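Local coordinates for iron binding protein FbpA (Mannheimia haemolytica, PDB 1Q35) that binds ferric iron in the periplasm and probably delivers it to an uptake system in the inner membrane, at residues V104-K109 / D191-N196; V112-A117 / I217-S222. All coordinates share one frame; numbering follows the deposited sequence.

Contact 1 (V104-K109 / D191-N196); sequences VIYTSK and DYSIGN
D191 meets S108 at the mouth of an antiparallel ladder: its carbonyl O accepts the bond from S108 N at 2.9 Å, while its carboxylate turns to a salt bridge with R111. Y192 faces T107 in a non-hydrogen-bonded pair, and the two side chains cross obliquely, T107 CG2 lying 3.7 Å from Y192 CD2; a beta-branched threonine and a broad ring suit this buried face, which I105 and I194 continue. S193 pairs with Y106 through both backbone bonds, N to O and O to N, and its small side chain lies on the same face as the tyrosine ring. I194 stands opposite I105, its CA hydrogen directed at V104 O. A CB at G195 would fall a tight 3.2 Å from Y106 CE1, so glycine fits beside the tyrosine ring; G195 O also takes V104 N at 2.7 Å, and V104 CG2 packs against one face of that ring toward its rim. N196 ends the strand with its carbonyl O at the ring edge, where Y106 OH donates to it at 2.8 Å from 45° out of the carbonyl plane. Its side-chain ND2 bonds the hydroxyl of Y198, which binds Fe(3+) in the loaded protein; this chain is iron-free. N196 is thus probably a second-shell residue, and strand 192-196 leads toward the iron-binding tyrosines of a periplasmic binding protein.

Contact 2 (V112-A117 / I217-S222); sequences VGKLPA and IINFPS
L115 and N219 carry the polar part of this contact. The backbone N of L115 donates to N219 OD1 at 2.9 Å, almost straight at the hydrogen (177°), though it approaches from above the plane of the amide, 44° out of it. A water gives N219 OD1 a second hydrogen bond of 2.6 Å and reaches L115 O only weakly, so two donors grip the oxygen. The other end of the same amide is used inside the sheet, where ND2 bonds I105 O and T107 OG1; with a donor and an acceptor on one short side chain, asparagine suits a place between strand and loop. Farther on, S222 OG lies 3.6 Å from A117 CA and bonds the backbone N of G118.

The arrangement belongs to the mixed sheet of a periplasmic binding protein: strand 216-219 lies beside strand 96-108, and the irregular chain that follows the latter folds back along it, running roughly parallel to 217-222.

Van der Waals contacts flank the amide. The leucine and asparagine side chains cross at about a right angle, with L115 CD1 3.6 Å from N219 CB and L115 CG equally near N219 CG. K114 touches the amide through its aliphatic CG, 3.7 Å from N219 OD1, before its bent chain leads away. I217 reaches out with CD1 to 3.4 Å from G113 C; glycine suits that place because, at its backbone angles, a CB would be jammed against the carbonyl O of V112.

The centres of contacts 1 and 2 lie about 8 Å apart, on the same side of the chain's centre, and both reach the same mixed sheet. Strand 96-108 is common ground: strand 192-196 pairs with it in contact 1, and strand 216-219, which supplies part of contact 2, also runs antiparallel to it. Along the chain the order is 104-109, 112-117, 191-196, 217-222, so the contacts interleave. They also touch directly, through T107 OG1 with G113 O, T107 O with I217 N, and V104 against N219 and F220. Contact 1 is buried and comes close, through N196, to tyrosines that bind iron in the loaded protein, whereas contact 2 lies at the surface, away from them.

Contact 1 (V104-K109 / D191-N196)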
ATOM      1  N   VAL A 104      -5.745  -3.181  -7.089  1.00  7.17           N
ATOM      2  CA  VAL A 104      -6.533  -3.942  -8.046  1.00  7.37           C
ATOM      3  C   VAL A 104      -7.866  -3.268  -8.354  1.00  6.82           C
ATOM      4  O   VAL A 104      -8.203  -2.237  -7.772  1.00  7.15           O
ATOM      5  CB  VAL A 104      -6.766  -5.379  -7.520  1.00  7.65           C
ATOM      6  CG1 VAL A 104      -5.427  -6.071  -7.279  1.00  8.68           C
ATOM      7  CG2 VAL A 104      -7.604  -5.392  -6.247  1.00  7.81           C
ATOM      8  N   ILE A 105      -8.600  -3.858  -9.293  1.00  6.94           N
ATOM      9  CA  ILE A 105      -9.962  -3.450  -9.596  1.00  7.14           C
ATOM     10  C   ILE A 105     -10.896  -4.566  -9.155  1.00  7.13           C
ATOM     11  O   ILE A 105     -10.793  -5.697  -9.628  1.00  7.93           O
ATOM     12  CB  ILE A 105     -10.152  -3.150 -11.096  1.00  7.37           C
ATOM     13  CG1 ILE A 105      -9.214  -2.021 -11.531  1.00  7.72           C
ATOM     14  CG2 ILE A 105     -11.615  -2.786 -11.379  1.00  7.80           C
ATOM     15  CD1 ILE A 105      -9.210  -1.750 -13.011  1.00  8.65           C
ATOM     16  N   TYR A 106     -11.776  -4.249  -8.210  1.00  7.34           N
ATOM     17  CA  TYR A 106     -12.834  -5.165  -7.795  1.00  7.73           C
ATOM     18  C   TYR A 106     -14.060  -4.934  -8.658  1.00  7.77           C
ATOM     19  O   TYR A 106     -14.383  -3.794  -8.976  1.00  8.22           O
ATOM     20  CB  TYR A 106     -13.171  -4.944  -6.319  1.00  7.69           C
ATOM     21  CG  TYR A 106     -12.025  -5.298  -5.404  1.00  7.89           C
ATOM     22  CD1 TYR A 106     -11.308  -4.322  -4.716  1.00  7.82           C
ATOM     23  CD2 TYR A 106     -11.638  -6.614  -5.249  1.00  7.93           C
ATOM     24  CE1 TYR A 106     -10.246  -4.666  -3.889  1.00  8.00           C
ATOM     25  CE2 TYR A 106     -10.572  -6.964  -4.431  1.00  8.25           C
ATOM     26  CZ  TYR A 106      -9.882  -5.993  -3.755  1.00  7.70           C
ATOM     27  OH  TYR A 106      -8.832  -6.386  -2.955  1.00  8.61           O
ATOM     28  N   THR A 107     -14.737  -6.011  -9.048  1.00  8.12           N
ATOM     29  CA  THR A 107     -15.963  -5.888  -9.832  1.00  8.41           C
ATOM     30  C   THR A 107     -17.101  -6.660  -9.192  1.00  8.76           C
ATOM     31  O   THR A 107     -16.891  -7.618  -8.459  1.00  8.94           O
ATOM     32  CB  THR A 107     -15.770  -6.399 -11.263  1.00  8.56           C
ATOM     33  OG1 THR A 107     -15.247  -7.735 -11.234  1.00  8.57           O
ATOM     34  CG2 THR A 107     -14.757  -5.552 -12.036  1.00  9.24           C
ATOM     35  N   SER A 108     -18.319  -6.233  -9.496  1.00  8.97           N
ATOM     36  CA  SER A 108     -19.505  -6.945  -9.049  1.00  9.27           C
ATOM     37  C   SER A 108     -19.527  -8.329  -9.686  1.00  9.80           C
ATOM     38  O   SER A 108     -19.453  -8.452 -10.899  1.00  9.81           O
ATOM     39  CB  SER A 108     -20.758  -6.180  -9.462  1.00  9.03           C
ATOM     40  OG  SER A 108     -21.922  -6.962  -9.264  1.00  9.56           O
ATOM     41  N   LYS A 109     -19.634  -9.367  -8.868  1.00 10.70           N
ATOM     42  CA  LYS A 109     -19.785 -10.726  -9.370  1.00 12.05           C
ATOM     43  C   LYS A 109     -20.987 -10.833 -10.314  1.00 12.30           C
ATOM     44  O   LYS A 109     -20.863 -11.364 -11.413  1.00 13.41           O
ATOM     45  CB  LYS A 109     -19.939 -11.700  -8.198  1.00 12.62           C
ATOM     46  CG  LYS A 109     -20.060 -13.163  -8.596  1.00 14.62           C
ATOM     47  CD  LYS A 109     -20.327 -14.061  -7.390  1.00 17.07           C
ATOM     48  CE  LYS A 109     -20.508 -15.512  -7.813  1.00 19.27           C
ATOM     49  NZ  LYS A 109     -21.082 -16.355  -6.729  1.00 21.34           N
ATOM     50  N   ASP A 191     -20.270  -0.937  -9.296  1.00 10.52           N
ATOM     51  CA  ASP A 191     -19.920  -2.167  -9.985  1.00 10.02           C
ATOM     52  C   ASP A 191     -18.419  -2.388 -10.126  1.00  9.47           C
ATOM     53  O   ASP A 191     -18.002  -3.503 -10.414  1.00  9.27           O
ATOM     54  CB  ASP A 191     -20.530  -2.151 -11.387  1.00 10.49           C
ATOM     55  CG  ASP A 191     -22.045  -2.201 -11.380  1.00 11.33           C
ATOM     56  OD1 ASP A 191     -22.653  -2.352 -10.301  1.00 11.77           O
ATOM     57  OD2 ASP A 191     -22.696  -2.105 -12.440  1.00 12.47           O
ATOM     58  N   TYR A 192     -17.637  -1.315  -9.986  1.00  9.17           N
ATOM     59  CA  TYR A 192     -16.177  -1.336 -10.094  1.00  8.89           C
ATOM     60  C   TYR A 192     -15.620  -0.516  -8.952  1.00  8.72           C
ATOM     61  O   TYR A 192     -16.139   0.559  -8.659  1.00  9.84           O
ATOM     62  CB  TYR A 192     -15.702  -0.682 -11.400  1.00  8.78           C
ATOM     63  CG  TYR A 192     -16.267  -1.299 -12.663  1.00  8.98           C
ATOM     64  CD1 TYR A 192     -17.554  -0.987 -13.096  1.00  9.29           C
ATOM     65  CD2 TYR A 192     -15.513  -2.178 -13.438  1.00  9.90           C
ATOM     66  CE1 TYR A 192     -18.085  -1.552 -14.247  1.00 10.18           C
ATOM     67  CE2 TYR A 192     -16.037  -2.745 -14.594  1.00 10.18           C
ATOM     68  CZ  TYR A 192     -17.327  -2.432 -14.986  1.00 10.33           C
ATOM     69  OH  TYR A 192     -17.848  -3.003 -16.122  1.00 11.76           O
ATOM     70  N   SER A 193     -14.577  -1.010  -8.299  1.00  8.30           N
ATOM     71  CA  SER A 193     -13.842  -0.182  -7.352  1.00  8.27           C
ATOM     72  C   SER A 193     -12.345  -0.402  -7.499  1.00  8.11           C
ATOM     73  O   SER A 193     -11.901  -1.363  -8.124  1.00  8.58           O
ATOM     74  CB  SER A 193     -14.277  -0.456  -5.907  0.65  8.43           C
ATOM     75  OG  SER A 193     -13.704  -1.658  -5.412  0.65  6.83           O
ATOM     76  N   ILE A 194     -11.575   0.525  -6.948  1.00  7.55           N
ATOM     77  CA  ILE A 194     -10.126   0.386  -6.856  1.00  7.80           C
ATOM     78  C   ILE A 194      -9.794   0.146  -5.390  1.00  7.62           C
ATOM     79  O   ILE A 194     -10.333   0.814  -4.517  1.00  8.51           O
ATOM     80  CB  ILE A 194      -9.431   1.653  -7.380  1.00  8.14           C
ATOM     81  CG1 ILE A 194      -9.742   1.862  -8.864  1.00  9.04           C
ATOM     82  CG2 ILE A 194      -7.930   1.549  -7.157  1.00  8.48           C
ATOM     83  CD1 ILE A 194      -9.240   3.186  -9.417  1.00 10.41           C
ATOM     84  N   GLY A 195      -8.920  -0.813  -5.111  1.00  7.57           N
ATOM     85  CA  GLY A 195      -8.501  -1.070  -3.745  1.00  7.64           C
ATOM     86  C   GLY A 195      -7.315  -2.009  -3.692  1.00  7.31           C
ATOM     87  O   GLY A 195      -6.973  -2.624  -4.695  1.00  7.60           O
ATOM     88  N   ASN A 196      -6.695  -2.143  -2.527  1.00  7.72           N
ATOM     89  CA  ASN A 196      -5.528  -3.006  -2.406  1.00  7.79           C
ATOM     90  C   ASN A 196      -5.942  -4.473  -2.273  1.00  7.74           C
ATOM     91  O   ASN A 196      -6.968  -4.809  -1.665  1.00  7.78           O
ATOM     92  CB  ASN A 196      -4.642  -2.589  -1.229  1.00  7.97           C
ATOM     93  CG  ASN A 196      -3.841  -1.329  -1.509  1.00  8.22           C
ATOM     94  OD1 ASN A 196      -3.694  -0.908  -2.656  1.00  8.25           O
ATOM     95  ND2 ASN A 196      -3.311  -0.729  -0.451  1.00  9.14           N
TER

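Contact 2 (V112-A117 / I217-S222)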
ATOM      1  N   VAL A 112     -21.036  -7.475 -13.365  1.00 10.61           N
ATOM      2  CA  VAL A 112     -19.889  -7.301 -14.263  1.00 10.50           C
ATOM      3  C   VAL A 112     -19.230  -8.632 -14.617  1.00 10.68           C
ATOM      4  O   VAL A 112     -18.984  -8.916 -15.786  1.00 11.67           O
ATOM      5  CB  VAL A 112     -18.805  -6.366 -13.645  1.00 10.23           C
ATOM      6  CG1 VAL A 112     -17.588  -6.226 -14.579  1.00 10.56           C
ATOM      7  CG2 VAL A 112     -19.387  -5.013 -13.332  1.00 10.17           C
ATOM      8  N   GLY A 113     -18.927  -9.436 -13.605  1.00 10.92           N
ATOM      9  CA  GLY A 113     -18.121 -10.621 -13.799  1.00 11.10           C
ATOM     10  C   GLY A 113     -16.641 -10.265 -13.840  1.00 11.64           C
ATOM     11  O   GLY A 113     -16.217  -9.189 -13.406  1.00 11.55           O
ATOM     12  N   LYS A 114     -15.848 -11.186 -14.367  1.00 12.46           N
ATOM     13  CA  LYS A 114     -14.404 -11.020 -14.452  1.00 13.67           C
ATOM     14  C   LYS A 114     -14.053 -10.100 -15.614  1.00 13.48           C
ATOM     15  O   LYS A 114     -14.683 -10.150 -16.669  1.00 15.10           O
ATOM     16  CB  LYS A 114     -13.748 -12.384 -14.647  1.00 14.78           C
ATOM     17  CG  LYS A 114     -12.272 -12.442 -14.334  1.00 17.55           C
ATOM     18  CD  LYS A 114     -11.747 -13.863 -14.488  1.00 20.56           C
ATOM     19  CE  LYS A 114     -11.449 -14.195 -15.944  1.00 22.01           C
ATOM     20  NZ  LYS A 114     -12.666 -14.407 -16.780  1.00 23.77           N
ATOM     21  N   LEU A 115     -13.049  -9.252 -15.424  1.00 12.53           N
ATOM     22  CA  LEU A 115     -12.586  -8.374 -16.491  1.00 12.10           C
ATOM     23  C   LEU A 115     -11.764  -9.175 -17.490  1.00 11.79           C
ATOM     24  O   LEU A 115     -11.062 -10.103 -17.102  1.00 11.73           O
ATOM     25  CB  LEU A 115     -11.737  -7.243 -15.915  1.00 11.76           C
ATOM     26  CG  LEU A 115     -12.510  -6.353 -14.943  1.00 13.07           C
ATOM     27  CD1 LEU A 115     -11.583  -5.348 -14.302  1.00 13.78           C
ATOM     28  CD2 LEU A 115     -13.671  -5.653 -15.648  1.00 14.03           C
ATOM     29  N   PRO A 116     -11.838  -8.821 -18.771  1.00 11.90           N
ATOM     30  CA  PRO A 116     -11.068  -9.524 -19.803  1.00 11.87           C
ATOM     31  C   PRO A 116      -9.596  -9.160 -19.750  1.00 11.27           C
ATOM     32  O   PRO A 116      -9.237  -8.077 -19.274  1.00 11.28           O
ATOM     33  CB  PRO A 116     -11.680  -9.002 -21.105  1.00 12.32           C
ATOM     34  CG  PRO A 116     -12.141  -7.628 -20.763  1.00 12.75           C
ATOM     35  CD  PRO A 116     -12.628  -7.717 -19.340  1.00 12.26           C
ATOM     36  N   ALA A 117      -8.743 -10.051 -20.244  1.00 11.03           N
ATOM     37  CA  ALA A 117      -7.339  -9.725 -20.435  1.00 10.77           C
ATOM     38  C   ALA A 117      -7.227  -8.456 -21.273  1.00 10.50           C
ATOM     39  O   ALA A 117      -7.962  -8.266 -22.244  1.00 10.74           O
ATOM     40  CB  ALA A 117      -6.608 -10.875 -21.113  1.00 11.01           C
ATOM     41  N   ILE A 217     -15.340  -9.705  -7.428  1.00  9.18           N
ATOM     42  CA  ILE A 217     -14.259 -10.443  -8.060  1.00  9.18           C
ATOM     43  C   ILE A 217     -13.013  -9.562  -8.023  1.00  8.70           C
ATOM     44  O   ILE A 217     -13.077  -8.370  -8.323  1.00  8.48           O
ATOM     45  CB  ILE A 217     -14.633 -10.799  -9.511  1.00  9.75           C
ATOM     46  CG1 ILE A 217     -15.781 -11.819  -9.522  1.00 11.04           C
ATOM     47  CG2 ILE A 217     -13.418 -11.342 -10.270  1.00 10.31           C
ATOM     48  CD1 ILE A 217     -16.475 -11.931 -10.856  1.00 12.64           C
ATOM     49  N   ILE A 218     -11.886 -10.158  -7.646  1.00  8.60           N
ATOM     50  CA  ILE A 218     -10.599  -9.468  -7.703  1.00  8.60           C
ATOM     51  C   ILE A 218     -10.020  -9.568  -9.120  1.00  8.33           C
ATOM     52  O   ILE A 218      -9.979 -10.650  -9.712  1.00  9.46           O
ATOM     53  CB  ILE A 218      -9.611 -10.011  -6.618  1.00  8.66           C
ATOM     54  CG1 ILE A 218      -8.317  -9.195  -6.610  1.00  8.77           C
ATOM     55  CG2 ILE A 218      -9.292 -11.497  -6.805  1.00  9.74           C
ATOM     56  CD1 ILE A 218      -7.508  -9.335  -5.346  1.00  9.45           C
ATOM     57  N   ASN A 219      -9.598  -8.434  -9.669  1.00  8.12           N
ATOM     58  CA  ASN A 219      -9.039  -8.388 -11.019  1.00  8.13           C
ATOM     59  C   ASN A 219      -7.713  -7.653 -11.010  1.00  7.91           C
ATOM     60  O   ASN A 219      -7.613  -6.564 -10.457  1.00  7.96           O
ATOM     61  CB  ASN A 219      -9.963  -7.664 -12.003  1.00  8.11           C
ATOM     62  CG  ASN A 219     -11.361  -8.238 -12.046  1.00  8.33           C
ATOM     63  OD1 ASN A 219     -11.653  -9.139 -12.836  1.00  9.22           O
ATOM     64  ND2 ASN A 219     -12.244  -7.695 -11.216  1.00  8.57           N
ATOM     65  N   PHE A 220      -6.713  -8.237 -11.662  1.00  7.95           N
ATOM     66  CA  PHE A 220      -5.394  -7.631 -11.802  1.00  7.83           C
ATOM     67  C   PHE A 220      -5.303  -7.010 -13.190  1.00  8.03           C
ATOM     68  O   PHE A 220      -5.267  -7.733 -14.193  1.00  8.35           O
ATOM     69  CB  PHE A 220      -4.309  -8.698 -11.634  1.00  7.96           C
ATOM     70  CG  PHE A 220      -4.363  -9.403 -10.320  1.00  9.29           C
ATOM     71  CD1 PHE A 220      -4.776 -10.725 -10.246  1.00 12.36           C
ATOM     72  CD2 PHE A 220      -4.001  -8.749  -9.150  1.00 10.46           C
ATOM     73  CE1 PHE A 220      -4.828 -11.380  -9.028  1.00 13.73           C
ATOM     74  CE2 PHE A 220      -4.050  -9.402  -7.928  1.00 11.99           C
ATOM     75  CZ  PHE A 220      -4.468 -10.715  -7.865  1.00 13.33           C
ATOM     76  N   PRO A 221      -5.303  -5.681 -13.279  1.00  8.13           N
ATOM     77  CA  PRO A 221      -5.225  -5.025 -14.587  1.00  8.52           C
ATOM     78  C   PRO A 221      -4.060  -5.533 -15.433  1.00  8.55           C
ATOM     79  O   PRO A 221      -2.970  -5.792 -14.925  1.00  8.78           O
ATOM     80  CB  PRO A 221      -5.072  -3.552 -14.216  1.00  8.80           C
ATOM     81  CG  PRO A 221      -5.806  -3.451 -12.929  1.00  8.83           C
ATOM     82  CD  PRO A 221      -5.419  -4.693 -12.188  1.00  8.22           C
ATOM     83  N   SER A 222      -4.312  -5.687 -16.728  1.00  8.38           N
ATOM     84  CA  SER A 222      -3.373  -6.335 -17.638  1.00  8.72           C
ATOM     85  C   SER A 222      -3.235  -5.558 -18.946  1.00  8.61           C
ATOM     86  O   SER A 222      -3.029  -6.140 -20.013  1.00  9.51           O
ATOM     87  CB  SER A 222      -3.811  -7.779 -17.893  1.00  9.35           C
ATOM     88  OG  SER A 222      -5.139  -7.834 -18.373  1.00 10.16           O
TER
HETATM   89  O   HOH W   1      -9.866 -10.571 -14.055  1.00 36.35           O